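Local coordinates for protein putative beta-glucosidase (Bifidobacterium adolescentis, PDB 5WAB) that hydrolyses beta-glucosidic linkages as a family 3 glycoside hydrolase, and probably also removes terminal alpha-L-arabinopyranosyl units from ginsenosides, at residues S172-R177 / A628-K633; L176-F181 / E522-G527; F634-V639 / D666-P671. All coordinates share one frame; numbering follows the deposited sequence.

From the N terminus, helix 173-180 of the family 3 N-terminal region supplies one side of both interaction 1 and interaction 2. Interaction 2 closes first, when the chain reaches the loop 522-527 of the C-terminal glycoside hydrolase region. Interaction 1 closes about a hundred residues later, at strand 628-631 of the fibronectin type III-like region, so the loop of interaction 2 lies within the longer one; their helical segments overlap at Leu176 and Arg177. Interaction 3 follows in series and closes a short loop of 26 residues, fastening strand 636-639 to the segment 666-671. The helix joins interactions 1 and 2, and the hairpin of strands 628-631 and 636-639 joins interactions 1 and 3, with Trp637 also packing on helix 173-180.

Interaction 1: residues S172-R177 / A628-K633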
loop_
_atom_site.group_PDB
_atom_site.type_symbol
_atom_site.label_atom_id
_atom_site.label_comp_id
_atom_site.label_asym_id
_atom_site.label_seq_id
_atom_site.Cartn_x
_atom_site.Cartn_y
_atom_site.Cartn_z
ATOM N N SER A 172 -15.357 14.958 0.424
ATOM C CA SER A 172 -16.757 14.617 0.217
ATOM C C SER A 172 -17.021 13.180 0.660
ATOM O O SER A 172 -16.110 12.354 0.763
ATOM C CB SER A 172 -17.149 14.773 -1.247
ATOM O OG SER A 172 -16.583 13.729 -2.008
ATOM N N GLN A 173 -18.300 12.882 0.901
ATOM C CA GLN A 173 -18.677 11.538 1.329
ATOM C C GLN A 173 -18.367 10.496 0.260
ATOM O O GLN A 173 -17.822 9.431 0.574
ATOM C CB GLN A 173 -20.153 11.504 1.716
ATOM C CG GLN A 173 -20.397 12.187 3.049
ATOM C CD GLN A 173 -19.548 11.583 4.156
ATOM O OE1 GLN A 173 -18.733 12.268 4.773
ATOM N NE2 GLN A 173 -19.748 10.294 4.421
ATOM N N ARG A 174 -18.682 10.789 -1.006
ATOM C CA ARG A 174 -18.349 9.854 -2.081
ATOM C C ARG A 174 -16.865 9.519 -2.086
ATOM O O ARG A 174 -16.484 8.346 -2.180
ATOM C CB ARG A 174 -18.757 10.424 -3.439
ATOM C CG ARG A 174 -20.171 10.110 -3.854
ATOM C CD ARG A 174 -20.354 10.334 -5.348
ATOM N NE ARG A 174 -19.614 9.376 -6.170
ATOM C CZ ARG A 174 -19.295 9.578 -7.448
ATOM N NH1 ARG A 174 -19.644 10.706 -8.051
ATOM N NH2 ARG A 174 -18.620 8.659 -8.129
ATOM N N ALA A 175 -16.007 10.537 -1.996
ATOM C CA ALA A 175 -14.573 10.281 -2.047
ATOM C C ALA A 175 -14.118 9.472 -0.840
ATOM O O ALA A 175 -13.278 8.573 -0.972
ATOM C CB ALA A 175 -13.805 11.601 -2.155
ATOM N N LEU A 176 -14.680 9.755 0.339
ATOM C CA LEU A 176 -14.386 8.941 1.517
ATOM C C LEU A 176 -14.830 7.498 1.306
ATOM O O LEU A 176 -14.065 6.558 1.552
ATOM C CB LEU A 176 -15.070 9.537 2.748
ATOM C CG LEU A 176 -14.390 10.702 3.463
ATOM C CD1 LEU A 176 -15.310 11.253 4.513
ATOM C CD2 LEU A 176 -13.070 10.265 4.087
ATOM N N ARG A 177 -16.063 7.305 0.829
ATOM C CA ARG A 177 -16.614 5.960 0.698
ATOM C C ARG A 177 -15.947 5.169 -0.422
ATOM O O ARG A 177 -15.788 3.949 -0.307
ATOM C CB ARG A 177 -18.121 6.038 0.458
ATOM C CG ARG A 177 -18.911 6.614 1.613
ATOM C CD ARG A 177 -18.965 5.637 2.753
ATOM N NE ARG A 177 -19.863 6.092 3.808
ATOM C CZ ARG A 177 -20.225 5.346 4.845
ATOM N NH1 ARG A 177 -19.764 4.106 4.959
ATOM N NH2 ARG A 177 -21.053 5.834 5.759
ATOM N N ALA A 628 -21.002 -0.628 -8.298
ATOM C CA ALA A 628 -21.758 0.304 -7.474
ATOM C C ALA A 628 -20.918 1.517 -7.102
ATOM O O ALA A 628 -19.748 1.389 -6.731
ATOM C CB ALA A 628 -22.254 -0.379 -6.198
ATOM N N TYR A 629 -21.533 2.691 -7.164
ATOM C CA TYR A 629 -20.942 3.901 -6.621
ATOM C C TYR A 629 -21.658 4.271 -5.333
ATOM O O TYR A 629 -22.739 3.764 -5.032
ATOM C CB TYR A 629 -21.010 5.066 -7.621
ATOM C CG TYR A 629 -22.406 5.428 -8.109
ATOM C CD1 TYR A 629 -23.243 6.246 -7.354
ATOM C CD2 TYR A 629 -22.879 4.961 -9.335
ATOM C CE1 TYR A 629 -24.511 6.585 -7.803
ATOM C CE2 TYR A 629 -24.147 5.292 -9.790
ATOM C CZ TYR A 629 -24.957 6.104 -9.018
ATOM O OH TYR A 629 -26.212 6.441 -9.469
ATOM N N TRP A 630 -21.037 5.158 -4.566
ATOM C CA TRP A 630 -21.692 5.690 -3.385
ATOM C C TRP A 630 -22.620 6.825 -3.792
ATOM O O TRP A 630 -22.197 7.784 -4.445
ATOM C CB TRP A 630 -20.665 6.179 -2.365
ATOM C CG TRP A 630 -21.314 6.597 -1.090
ATOM C CD1 TRP A 630 -21.638 7.867 -0.709
ATOM C CD2 TRP A 630 -21.762 5.735 -0.042
ATOM N NE1 TRP A 630 -22.242 7.850 0.523
ATOM C CE2 TRP A 630 -22.330 6.552 0.955
ATOM C CE3 TRP A 630 -21.722 4.352 0.158
ATOM C CZ2 TRP A 630 -22.865 6.031 2.131
ATOM C CZ3 TRP A 630 -22.248 3.835 1.322
ATOM C CH2 TRP A 630 -22.812 4.674 2.298
ATOM N N SER A 631 -23.882 6.726 -3.397
ATOM C CA SER A 631 -24.860 7.768 -3.670
ATOM C C SER A 631 -25.111 8.545 -2.388
ATOM O O SER A 631 -25.590 7.980 -1.402
ATOM C CB SER A 631 -26.169 7.184 -4.198
ATOM O OG SER A 631 -27.158 8.196 -4.316
ATOM N N GLU A 632 -24.802 9.841 -2.408
ATOM C CA GLU A 632 -25.131 10.666 -1.256
ATOM C C GLU A 632 -26.627 10.902 -1.172
ATOM O O GLU A 632 -27.139 11.224 -0.097
ATOM C CB GLU A 632 -24.381 11.997 -1.320
ATOM C CG GLU A 632 -22.873 11.843 -1.315
ATOM C CD GLU A 632 -22.143 13.170 -1.299
ATOM O OE1 GLU A 632 -22.800 14.213 -1.075
ATOM O OE2 GLU A 632 -20.907 13.169 -1.509
ATOM N N LYS A 633 -27.337 10.717 -2.281
ATOM C CA LYS A 633 -28.788 10.810 -2.255
ATOM C C LYS A 633 -29.397 9.604 -1.551
ATOM O O LYS A 633 -30.318 9.752 -0.740
ATOM C CB LYS A 633 -29.306 10.932 -3.688
ATOM C CG LYS A 633 -30.796 11.128 -3.833
ATOM C CD LYS A 633 -31.168 11.214 -5.306
ATOM C CE LYS A 633 -30.271 12.195 -6.047
ATOM N NZ LYS A 633 -30.415 13.595 -5.554
#
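Arg177 lies along the face of the Trp630 indole, and the two planar groups are nearly parallel, with the guanidinium tilted only 17° from the ring. The arginine covers the indole in two steps. Its CG sits over the five-membered ring, 3.4 Å from the centroid, in a CH-pi contact; the chain then bends at chi2, so that NE comes 3.4 Å from Trp630 CZ2 and CZ stands 4.2 Å from the centroid of the six-membered ring, an off-centre cation-pi interaction. Trp630 meets it because its CG is anti to the backbone N, which swings the indole out against the helix. Glu222 forms a salt bridge with Arg177 NH1 and so helps fix the guanidinium. An alanine in place of Trp630 would remove this broad surface, and Arg177 would probably lose both its stacking partner and its packing against the strand.

Arg174 runs along the backbone carbonyl of Trp630: CG rests 3.1 Å from Trp630 O, while NE forms a salt bridge with Glu178 and NH2 a hydrogen bond to Ala596 O. Over the first helical turn, Glu632 reaches in with an extended chain, and the anti lone pair of OE2 accepts from Arg174 N (3.3 Å, 159°). A carboxylate suits this place, since the positive end of the helix dipole would probably favour its charge. Ser172 caps the same turn: its OG accepts from Ala175 N at 3.2 Å, the crowded position of OG (chi1 73°) turning the short hydroxyl back over it, as suits an N-cap serine.

The axes of helix 173-177 and strand 628-631 approach to 8.1 Å. This is a helix start packed on a beta hairpin, with an arginine-tryptophan stack at the interface between the barrel-type N-terminal domain and the fibronectin type III-like domain.

Interaction 2: residues L176-F181 / E522-G527; sequences LREIYF and EGVFVG
Ile179 carries the packing between the helix and the loop 522-527, and its branches part at CB. With chi1 at -55°, CG2 lies anti to the backbone N; it covers one face of the Tyr180 ring and faces Val526 CG2 at 4.3 Å. The other branch heads for the turn: CG1 lies 3.8 Å from Val524 CA, and at the tip CD1 comes 3.4 Å from Val524 O and 4.1 Å from Val524 CB. A beta-branched aliphatic chain suits this spot because it fills two directions at once. Val524 CG1 also touches Glu178, along CB and up to OE1, while Glu178 OE2 accepts from Trp630 N.

The loop folds as a type II' turn from Glu522 to Phe525, with Gly523 at positive phi, a conformation glycine adopts easily. This places Gly523 O beside a bound water. The water accepts from Tyr180 OH at 2.6 Å and donates to Gly523 O, also at 2.6 Å, and to Glu522 OE2 at 3.0 Å, which also forms a salt bridge with Arg114.

The direct contacts are mainly van der Waals, while the polar groups are joined through the water, and with Arg114 near, Glu522 is probably ionised.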
loop_
_atom_site.group_PDB
_atom_site.type_symbol
_atom_site.label_atom_id
_atom_site.label_comp_id
_atom_site.label_asym_id
_atom_site.label_seq_id
_atom_site.Cartn_x
_atom_site.Cartn_y
_atom_site.Cartn_z
ATOM N N LEU A 176 -14.680 9.755 0.339
ATOM C CA LEU A 176 -14.386 8.941 1.517
ATOM C C LEU A 176 -14.830 7.498 1.306
ATOM O O LEU A 176 -14.065 6.558 1.552
ATOM C CB LEU A 176 -15.070 9.537 2.748
ATOM C CG LEU A 176 -14.390 10.702 3.463
ATOM C CD1 LEU A 176 -15.310 11.253 4.513
ATOM C CD2 LEU A 176 -13.070 10.265 4.087
ATOM N N ARG A 177 -16.063 7.305 0.829
ATOM C CA ARG A 177 -16.614 5.960 0.698
ATOM C C ARG A 177 -15.947 5.169 -0.422
ATOM O O ARG A 177 -15.788 3.949 -0.307
ATOM C CB ARG A 177 -18.121 6.038 0.458
ATOM C CG ARG A 177 -18.911 6.614 1.613
ATOM C CD ARG A 177 -18.965 5.637 2.753
ATOM N NE ARG A 177 -19.863 6.092 3.808
ATOM C CZ ARG A 177 -20.225 5.346 4.845
ATOM N NH1 ARG A 177 -19.764 4.106 4.959
ATOM N NH2 ARG A 177 -21.053 5.834 5.759
ATOM N N GLU A 178 -15.564 5.825 -1.519
ATOM C CA GLU A 178 -15.055 5.097 -2.677
ATOM C C GLU A 178 -13.535 5.048 -2.758
ATOM O O GLU A 178 -12.994 4.118 -3.369
ATOM C CB GLU A 178 -15.600 5.694 -3.980
ATOM C CG GLU A 178 -17.113 5.633 -4.132
ATOM C CD GLU A 178 -17.571 5.968 -5.538
ATOM O OE1 GLU A 178 -16.774 5.781 -6.481
ATOM O OE2 GLU A 178 -18.717 6.441 -5.698
ATOM N N ILE A 179 -12.824 6.024 -2.185
ATOM C CA ILE A 179 -11.367 6.114 -2.313
ATOM C C ILE A 179 -10.663 5.733 -1.013
ATOM O O ILE A 179 -9.851 4.806 -0.986
ATOM C CB ILE A 179 -10.928 7.516 -2.793
ATOM C CG1 ILE A 179 -11.639 7.904 -4.097
ATOM C CG2 ILE A 179 -9.416 7.566 -2.938
ATOM C CD1 ILE A 179 -11.375 6.979 -5.266
ATOM N N TYR A 180 -10.952 6.444 0.075
ATOM C CA TYR A 180 -10.128 6.345 1.275
ATOM C C TYR A 180 -10.614 5.301 2.270
ATOM O O TYR A 180 -9.842 4.910 3.154
ATOM C CB TYR A 180 -10.047 7.725 1.945
ATOM C CG TYR A 180 -9.530 8.762 0.974
ATOM C CD1 TYR A 180 -8.167 8.903 0.750
ATOM C CD2 TYR A 180 -10.402 9.560 0.237
ATOM C CE1 TYR A 180 -7.680 9.823 -0.153
ATOM C CE2 TYR A 180 -9.920 10.492 -0.676
ATOM C CZ TYR A 180 -8.556 10.613 -0.867
ATOM O OH TYR A 180 -8.052 11.524 -1.766
ATOM N N PHE A 181 -11.830 4.790 2.107
ATOM C CA PHE A 181 -12.373 3.767 2.999
ATOM C C PHE A 181 -12.210 2.338 2.480
ATOM O O PHE A 181 -11.886 1.456 3.285
ATOM C CB PHE A 181 -13.857 4.033 3.285
ATOM C CG PHE A 181 -14.100 5.092 4.327
ATOM C CD1 PHE A 181 -13.045 5.658 5.028
ATOM C CD2 PHE A 181 -15.387 5.548 4.584
ATOM C CE1 PHE A 181 -13.270 6.636 5.988
ATOM C CE2 PHE A 181 -15.617 6.532 5.535
ATOM C CZ PHE A 181 -14.558 7.073 6.237
ATOM N N GLU A 522 -10.508 17.135 -5.979
ATOM C CA GLU A 522 -10.552 16.200 -7.097
ATOM C C GLU A 522 -11.598 15.108 -6.907
ATOM O O GLU A 522 -11.930 14.420 -7.880
ATOM C CB GLU A 522 -9.170 15.577 -7.309
ATOM C CG GLU A 522 -8.746 14.598 -6.223
ATOM C CD GLU A 522 -8.200 15.286 -4.989
ATOM O OE1 GLU A 522 -7.985 16.518 -5.033
ATOM O OE2 GLU A 522 -7.985 14.593 -3.974
ATOM N N GLY A 523 -12.120 14.943 -5.691
ATOM C CA GLY A 523 -13.184 13.974 -5.453
ATOM C C GLY A 523 -12.696 12.556 -5.639
ATOM O O GLY A 523 -11.625 12.180 -5.151
ATOM N N VAL A 524 -13.462 11.749 -6.376
ATOM C CA VAL A 524 -13.040 10.367 -6.590
ATOM C C VAL A 524 -12.008 10.239 -7.695
ATOM O O VAL A 524 -11.475 9.143 -7.900
ATOM C CB VAL A 524 -14.226 9.431 -6.897
ATOM C CG1 VAL A 524 -15.190 9.377 -5.702
ATOM C CG2 VAL A 524 -14.946 9.859 -8.170
ATOM N N PHE A 525 -11.685 11.332 -8.395
ATOM C CA PHE A 525 -10.772 11.276 -9.540
ATOM C C PHE A 525 -9.336 11.432 -9.051
ATOM O O PHE A 525 -8.701 12.481 -9.171
ATOM C CB PHE A 525 -11.154 12.321 -10.582
ATOM C CG PHE A 525 -12.496 12.070 -11.212
ATOM C CD1 PHE A 525 -12.622 11.183 -12.273
ATOM C CD2 PHE A 525 -13.638 12.685 -10.721
ATOM C CE1 PHE A 525 -13.860 10.937 -12.849
ATOM C CE2 PHE A 525 -14.879 12.444 -11.295
ATOM C CZ PHE A 525 -14.990 11.571 -12.358
ATOM N N VAL A 526 -8.815 10.337 -8.507
ATOM C CA VAL A 526 -7.472 10.268 -7.948
ATOM C C VAL A 526 -6.636 9.354 -8.830
ATOM O O VAL A 526 -7.077 8.253 -9.185
ATOM C CB VAL A 526 -7.504 9.757 -6.498
ATOM C CG1 VAL A 526 -6.095 9.595 -5.957
ATOM C CG2 VAL A 526 -8.314 10.709 -5.629
ATOM N N GLY A 527 -5.439 9.812 -9.186
ATOM C CA GLY A 527 -4.538 8.968 -9.953
ATOM C C GLY A 527 -5.103 8.640 -11.320
ATOM O O GLY A 527 -5.675 9.495 -12.007
HETATM O O HOH W 1 -10.026 12.542 -3.129
#

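Interaction 3: residues F634-V639 / D666-P671; sequences FNDWHV and DGKALP
Asp666 holds its CG in the crowded position between backbone N and carbonyl carbon (chi1 56°), and Lys668 runs extended until it bends at chi4 (70°); these torsions bring carboxylate and ammonium together beside strand 636-639. Asp666 OD2 is gripped twice, by Val639 N at 2.8 Å and by Lys668 NZ in a 2.8 Å salt bridge, both from above the carboxylate plane. OD1 accepts from Lys668 N, closing an Asx turn, and lies 3.0 Å from His638 CD2 at the ring edge. Asp666 N returns a bond to Val639 O (3.0 Å), and Lys668 NZ also reaches Trp637 O at 3.0 Å. The short aspartate serves turn and strand at once; the long lysine spans to both its acceptors.

Lys668 CB packs over one face of Phe634, toward the rim. The poorly ordered Leu670 brings CD2 to 3.5 Å from Phe634 CE1. Phe634 CE2 in turn covers a face of His638, whose ND1 is hydrogen-bonded with Tyr629 OH.

Strand 636-639 pairs antiparallel with strand 628-631, with a G1 bulge at Asn635 and Asp636, and the segment 666-671, following strand 654-663 and preceding helix 678-682 in the chain, lies against it.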
loop_
_atom_site.group_PDB
_atom_site.type_symbol
_atom_site.label_atom_id
_atom_site.label_comp_id
_atom_site.label_asym_id
_atom_site.label_seq_id
_atom_site.Cartn_x
_atom_site.Cartn_y
_atom_site.Cartn_z
ATOM N N PHE A 634 -28.871 8.403 -1.821
ATOM C CA PHE A 634 -29.344 7.204 -1.140
ATOM C C PHE A 634 -28.668 6.988 0.200
ATOM O O PHE A 634 -29.163 6.184 0.996
ATOM C CB PHE A 634 -29.109 5.942 -1.976
ATOM C CG PHE A 634 -29.947 5.856 -3.212
ATOM C CD1 PHE A 634 -31.324 5.760 -3.125
ATOM C CD2 PHE A 634 -29.353 5.796 -4.464
ATOM C CE1 PHE A 634 -32.097 5.657 -4.268
ATOM C CE2 PHE A 634 -30.123 5.691 -5.609
ATOM C CZ PHE A 634 -31.494 5.623 -5.511
ATOM N N ASN A 635 -27.539 7.650 0.448
ATOM C CA ASN A 635 -26.729 7.396 1.637
ATOM C C ASN A 635 -26.329 5.922 1.702
ATOM O O ASN A 635 -26.347 5.297 2.765
ATOM C CB ASN A 635 -27.471 7.823 2.907
ATOM C CG ASN A 635 -26.559 7.934 4.112
ATOM O OD1 ASN A 635 -25.369 8.236 3.981
ATOM N ND2 ASN A 635 -27.113 7.681 5.297
ATOM N N ASP A 636 -25.962 5.364 0.551
ATOM C CA ASP A 636 -25.702 3.935 0.440
ATOM C C ASP A 636 -25.119 3.656 -0.937
ATOM O O ASP A 636 -25.181 4.496 -1.839
ATOM C CB ASP A 636 -26.981 3.115 0.672
ATOM C CG ASP A 636 -26.699 1.662 1.024
ATOM O OD1 ASP A 636 -25.513 1.267 1.050
ATOM O OD2 ASP A 636 -27.673 0.921 1.302
ATOM N N TRP A 637 -24.542 2.470 -1.082
ATOM C CA TRP A 637 -24.093 2.025 -2.392
ATOM C C TRP A 637 -25.289 1.862 -3.325
ATOM O O TRP A 637 -26.407 1.576 -2.893
ATOM C CB TRP A 637 -23.318 0.714 -2.263
ATOM C CG TRP A 637 -22.078 0.877 -1.436
ATOM C CD1 TRP A 637 -21.908 0.522 -0.129
ATOM C CD2 TRP A 637 -20.844 1.481 -1.853
ATOM N NE1 TRP A 637 -20.638 0.846 0.286
ATOM C CE2 TRP A 637 -19.967 1.441 -0.749
ATOM C CE3 TRP A 637 -20.394 2.043 -3.055
ATOM C CZ2 TRP A 637 -18.663 1.944 -0.810
ATOM C CZ3 TRP A 637 -19.097 2.540 -3.116
ATOM C CH2 TRP A 637 -18.246 2.485 -1.999
ATOM N N HIS A 638 -25.054 2.079 -4.619
ATOM C CA HIS A 638 -26.124 2.021 -5.607
ATOM C C HIS A 638 -25.588 1.433 -6.903
ATOM O O HIS A 638 -24.621 1.950 -7.466
ATOM C CB HIS A 638 -26.728 3.409 -5.858
ATOM C CG HIS A 638 -27.869 3.403 -6.830
ATOM N ND1 HIS A 638 -27.907 4.214 -7.945
ATOM C CD2 HIS A 638 -29.006 2.667 -6.864
ATOM C CE1 HIS A 638 -29.023 3.988 -8.615
ATOM N NE2 HIS A 638 -29.706 3.050 -7.982
ATOM N N VAL A 639 -26.220 0.357 -7.369
ATOM C CA VAL A 639 -25.975 -0.191 -8.697
ATOM C C VAL A 639 -27.071 0.344 -9.604
ATOM O O VAL A 639 -28.259 0.077 -9.386
ATOM C CB VAL A 639 -25.948 -1.728 -8.697
ATOM C CG1 VAL A 639 -25.724 -2.243 -10.101
ATOM C CG2 VAL A 639 -24.844 -2.244 -7.799
ATOM N N ASP A 666 -30.281 -2.013 -8.510
ATOM C CA ASP A 666 -30.587 -2.589 -7.201
ATOM C C ASP A 666 -31.974 -2.241 -6.687
ATOM O O ASP A 666 -32.317 -2.642 -5.575
ATOM C CB ASP A 666 -29.527 -2.178 -6.170
ATOM C CG ASP A 666 -29.366 -0.682 -6.054
ATOM O OD1 ASP A 666 -30.311 0.061 -6.393
ATOM O OD2 ASP A 666 -28.292 -0.241 -5.608
ATOM N N GLY A 667 -32.760 -1.484 -7.448
ATOM C CA GLY A 667 -34.134 -1.228 -7.080
ATOM C C GLY A 667 -34.360 -0.214 -5.980
ATOM O O GLY A 667 -35.513 -0.027 -5.577
ATOM N N LYS A 668 -33.317 0.456 -5.490
ATOM C CA LYS A 668 -33.499 1.439 -4.425
ATOM C C LYS A 668 -34.349 2.608 -4.909
ATOM O O LYS A 668 -34.062 3.220 -5.940
ATOM C CB LYS A 668 -32.150 1.938 -3.903
ATOM C CG LYS A 668 -31.333 0.892 -3.151
ATOM C CD LYS A 668 -30.062 1.501 -2.574
ATOM C CE LYS A 668 -29.197 0.447 -1.895
ATOM N NZ LYS A 668 -28.561 -0.497 -2.852
ATOM N N ALA A 669 -35.384 2.930 -4.137
ATOM C CA ALA A 669 -36.320 3.996 -4.457
ATOM C C ALA A 669 -36.148 5.173 -3.505
ATOM O O ALA A 669 -35.575 5.059 -2.418
ATOM C CB ALA A 669 -37.766 3.489 -4.404
ATOM N N LEU A 670 -36.676 6.314 -3.935
ATOM C CA LEU A 670 -36.549 7.587 -3.263
ATOM C C LEU A 670 -37.920 8.149 -2.928
ATOM O O LEU A 670 -38.855 7.990 -3.721
ATOM C CB LEU A 670 -35.842 8.596 -4.185
ATOM C CG LEU A 670 -34.383 8.452 -4.610
ATOM C CD1 LEU A 670 -34.142 9.397 -5.764
ATOM C CD2 LEU A 670 -33.452 8.772 -3.460
ATOM N N PRO A 671 -38.092 8.772 -1.764
ATOM C CA PRO A 671 -39.332 9.524 -1.552
ATOM C C PRO A 671 -39.402 10.598 -2.628
ATOM O O PRO A 671 -38.497 11.428 -2.759
ATOM C CB PRO A 671 -39.160 10.116 -0.149
ATOM C CG PRO A 671 -38.163 9.234 0.529
ATOM C CD PRO A 671 -37.277 8.659 -0.542
#